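Local coordinates for protein polysaccharide deacetylase (Bacillus cereus, PDB 4HD5) that binds zinc and probably hydrolyses carbon-nitrogen bonds other than peptide bonds, as a polysaccharide deacetylase of the NodB-like family, at residues D162-P167 with D206-N211. Residues are numbered along the deposited sequence; the frame is centred on the assembly and turned at random.
Sequences DLFVSP and DGMKNN. With ZN (zinc ion), chain B.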
ATOM      1  N   ASP A 162     -22.698   9.215  -9.487  1.00  9.82           N
ATOM      2  CA  ASP A 162     -21.450   9.492  -8.773  1.00  9.67           C
ATOM      3  C   ASP A 162     -20.436   8.354  -8.833  1.00  9.16           C
ATOM      4  O   ASP A 162     -19.243   8.577  -8.594  1.00  9.18           O
ATOM      5  CB  ASP A 162     -21.714   9.874  -7.314  1.00 10.09           C
ATOM      6  CG  ASP A 162     -20.489  10.488  -6.656  1.00 10.42           C
ATOM      7  OD1 ASP A 162     -19.962  11.465  -7.220  1.00 11.41           O
ATOM      8  OD2 ASP A 162     -20.027   9.978  -5.617  1.00 10.59           O
ATOM      9  N   LEU A 163     -20.901   7.148  -9.150  1.00  8.89           N
ATOM     10  CA  LEU A 163     -20.048   5.954  -9.214  1.00  8.75           C
ATOM     11  C   LEU A 163     -19.376   5.736 -10.581  1.00  8.15           C
ATOM     12  O   LEU A 163     -18.649   4.764 -10.759  1.00  8.56           O
ATOM     13  CB  LEU A 163     -20.858   4.693  -8.841  1.00  9.50           C
ATOM     14  CG  LEU A 163     -20.893   4.226  -7.371  1.00 10.04           C
ATOM     15  CD1 LEU A 163     -20.833   5.365  -6.373  1.00 10.48           C
ATOM     16  CD2 LEU A 163     -22.107   3.339  -7.106  1.00 10.34           C
ATOM     17  N   PHE A 164     -19.614   6.631 -11.530  1.00  7.37           N
ATOM     18  CA  PHE A 164     -19.057   6.512 -12.868  1.00  7.07           C
ATOM     19  C   PHE A 164     -17.950   7.509 -13.088  1.00  6.65           C
ATOM     20  O   PHE A 164     -18.163   8.707 -12.940  1.00  7.07           O
ATOM     21  CB  PHE A 164     -20.142   6.713 -13.918  1.00  7.39           C
ATOM     22  CG  PHE A 164     -20.936   5.478 -14.155  1.00  7.41           C
ATOM     23  CD1 PHE A 164     -21.900   5.092 -13.244  1.00  7.42           C
ATOM     24  CD2 PHE A 164     -20.669   4.658 -15.244  1.00  7.63           C
ATOM     25  CE1 PHE A 164     -22.634   3.934 -13.435  1.00  7.44           C
ATOM     26  CE2 PHE A 164     -21.385   3.488 -15.435  1.00  7.56           C
ATOM     27  CZ  PHE A 164     -22.375   3.131 -14.529  1.00  7.49           C
ATOM     28  N   VAL A 165     -16.769   7.007 -13.420  1.00  5.98           N
ATOM     29  CA  VAL A 165     -15.642   7.854 -13.796  1.00  5.76           C
ATOM     30  C   VAL A 165     -15.341   7.571 -15.263  1.00  5.84           C
ATOM     31  O   VAL A 165     -15.162   6.412 -15.652  1.00  5.50           O
ATOM     32  CB  VAL A 165     -14.408   7.559 -12.913  1.00  5.43           C
ATOM     33  CG1 VAL A 165     -13.171   8.262 -13.459  1.00  5.55           C
ATOM     34  CG2 VAL A 165     -14.677   7.971 -11.462  1.00  5.34           C
ATOM     35  N   SER A 166     -15.311   8.623 -16.083  1.00  6.04           N
ATOM     36  CA  SER A 166     -15.142   8.456 -17.517  1.00  6.36           C
ATOM     37  C   SER A 166     -13.775   7.870 -17.829  1.00  6.22           C
ATOM     38  O   SER A 166     -12.832   8.063 -17.076  1.00  5.87           O
ATOM     39  CB  SER A 166     -15.308   9.790 -18.256  1.00  6.89           C
ATOM     40  OG  SER A 166     -14.282  10.711 -17.902  1.00  6.90           O
ATOM     41  N   PRO A 167     -13.680   7.108 -18.925  1.00  6.52           N
ATOM     42  CA  PRO A 167     -12.378   6.651 -19.415  1.00  6.57           C
ATOM     43  C   PRO A 167     -11.357   7.779 -19.554  1.00  6.78           C
ATOM     44  O   PRO A 167     -10.204   7.582 -19.206  1.00  6.61           O
ATOM     45  CB  PRO A 167     -12.716   6.050 -20.774  1.00  7.05           C
ATOM     46  CG  PRO A 167     -14.102   5.519 -20.600  1.00  6.96           C
ATOM     47  CD  PRO A 167     -14.790   6.474 -19.656  1.00  6.77           C
ATOM     48  N   ASP A 206     -17.127  -4.527  -7.346  1.00  7.71           N
ATOM     49  CA  ASP A 206     -18.341  -5.210  -7.870  1.00  9.07           C
ATOM     50  C   ASP A 206     -18.091  -6.201  -9.003  1.00  9.90           C
ATOM     51  O   ASP A 206     -18.755  -7.248  -9.066  1.00 10.28           O
ATOM     52  CB  ASP A 206     -19.453  -4.233  -8.291  1.00  9.57           C
ATOM     53  CG  ASP A 206     -20.091  -3.540  -7.126  1.00 10.38           C
ATOM     54  OD1 ASP A 206     -19.689  -3.787  -5.966  1.00  9.96           O
ATOM     55  OD2 ASP A 206     -21.018  -2.747  -7.374  1.00 12.40           O
ATOM     56  N   GLY A 207     -17.137  -5.890  -9.884  1.00 10.35           N
ATOM     57  CA  GLY A 207     -16.826  -6.771 -11.008  1.00 10.69           C
ATOM     58  C   GLY A 207     -17.665  -6.492 -12.242  1.00 12.36           C
ATOM     59  O   GLY A 207     -18.085  -7.423 -12.949  1.00 12.73           O
ATOM     60  N   MET A 208     -17.882  -5.206 -12.509  1.00 13.49           N
ATOM     61  CA  MET A 208     -18.639  -4.748 -13.670  1.00 14.61           C
ATOM     62  C   MET A 208     -17.865  -5.037 -14.934  1.00 14.12           C
ATOM     63  O   MET A 208     -16.643  -4.963 -14.924  1.00 14.31           O
ATOM     64  CB  MET A 208     -18.850  -3.234 -13.602  1.00 15.63           C
ATOM     65  CG  MET A 208     -19.633  -2.747 -12.402  1.00 18.72           C
ATOM     66  SD  MET A 208     -20.038  -1.000 -12.556  1.00 20.63           S
ATOM     67  CE  MET A 208     -21.452  -1.140 -13.629  1.00 19.85           C
ATOM     68  N   LYS A 209     -18.571  -5.321 -16.027  1.00 13.88           N
ATOM     69  CA  LYS A 209     -17.911  -5.526 -17.321  1.00 14.45           C
ATOM     70  C   LYS A 209     -17.118  -4.308 -17.749  1.00 12.47           C
ATOM     71  O   LYS A 209     -16.062  -4.444 -18.344  1.00 12.20           O
ATOM     72  CB  LYS A 209     -18.909  -5.885 -18.429  1.00 17.18           C
ATOM     73  CG  LYS A 209     -19.300  -7.352 -18.439  1.00 20.74           C
ATOM     74  CD  LYS A 209     -19.898  -7.806 -19.772  1.00 23.12           C
ATOM     75  CE  LYS A 209     -18.932  -8.653 -20.593  1.00 25.85           C
ATOM     76  NZ  LYS A 209     -18.748 -10.022 -20.026  1.00 24.66           N
ATOM     77  N   ASN A 210     -17.617  -3.114 -17.448  1.00 11.42           N
ATOM     78  CA  ASN A 210     -16.941  -1.899 -17.904  1.00 11.29           C
ATOM     79  C   ASN A 210     -15.543  -1.725 -17.282  1.00 10.76           C
ATOM     80  O   ASN A 210     -14.744  -0.939 -17.770  1.00 11.11           O
ATOM     81  CB  ASN A 210     -17.820  -0.665 -17.684  1.00 11.04           C
ATOM     82  CG  ASN A 210     -18.074  -0.392 -16.224  1.00 10.34           C
ATOM     83  OD1 ASN A 210     -17.141  -0.330 -15.432  1.00 10.15           O
ATOM     84  ND2 ASN A 210     -19.340  -0.245 -15.853  1.00 10.82           N
ATOM     85  N   ASN A 211     -15.240  -2.480 -16.232  1.00 10.03           N
ATOM     86  CA  ASN A 211     -13.883  -2.517 -15.694  1.00  9.69           C
ATOM     87  C   ASN A 211     -12.851  -3.111 -16.655  1.00 10.15           C
ATOM     88  O   ASN A 211     -11.650  -2.987 -16.431  1.00  9.26           O
ATOM     89  CB  ASN A 211     -13.861  -3.263 -14.370  1.00  9.39           C
ATOM     90  CG  ASN A 211     -14.509  -2.466 -13.236  1.00  9.32           C
ATOM     91  OD1 ASN A 211     -15.105  -1.391 -13.431  1.00  9.46           O
ATOM     92  ND2 ASN A 211     -14.366  -2.978 -12.053  1.00  8.32           N
TER
HETATM   93 ZN    ZN B 401     -20.178  -3.296  -4.100  1.00 15.94          ZN
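Phe-164 reaches across to Met-208 and Asn-210 in this TIM-barrel-like NodB deacetylase, joining the short strand 164-165 to the loop that leaves zinc ligand Asp-206 at the end of barrel strand 199-206; the Met-208 side chain lies about 9 Å from that of His-264. The contact is slight, 66 Å² in all, and no hydrogen bond crosses it. The far end of the phenylalanine ring does the touching: its CZ lies 4.5 Å from the methyl CE of Met-208, and its CE2 lies 4.3 Å from ND2 of Asn-210, both partners approaching the ring obliquely. Tyr-155 meets the same ring edge-to-face, and Ala-151 of strand 151-152 touches all three side chains. Met-208 opens a type I turn that runs to Asn-211, closed by the backbone hydrogen bond from Asn-211 N to Met-208 O. With chi1 at 65°, the amide of Asn-210 swings back toward the start of this turn, where ND2 makes a weak hydrogen bond to Met-208 SD; its OD1 accepts from Ile-152 N, tying the loop to the neighbouring strand. Asp-206 binds the zinc ion together with His-264 and His-268, its OD1 sitting 2.0 Å from the metal while OD2 stays 3.4 Å away.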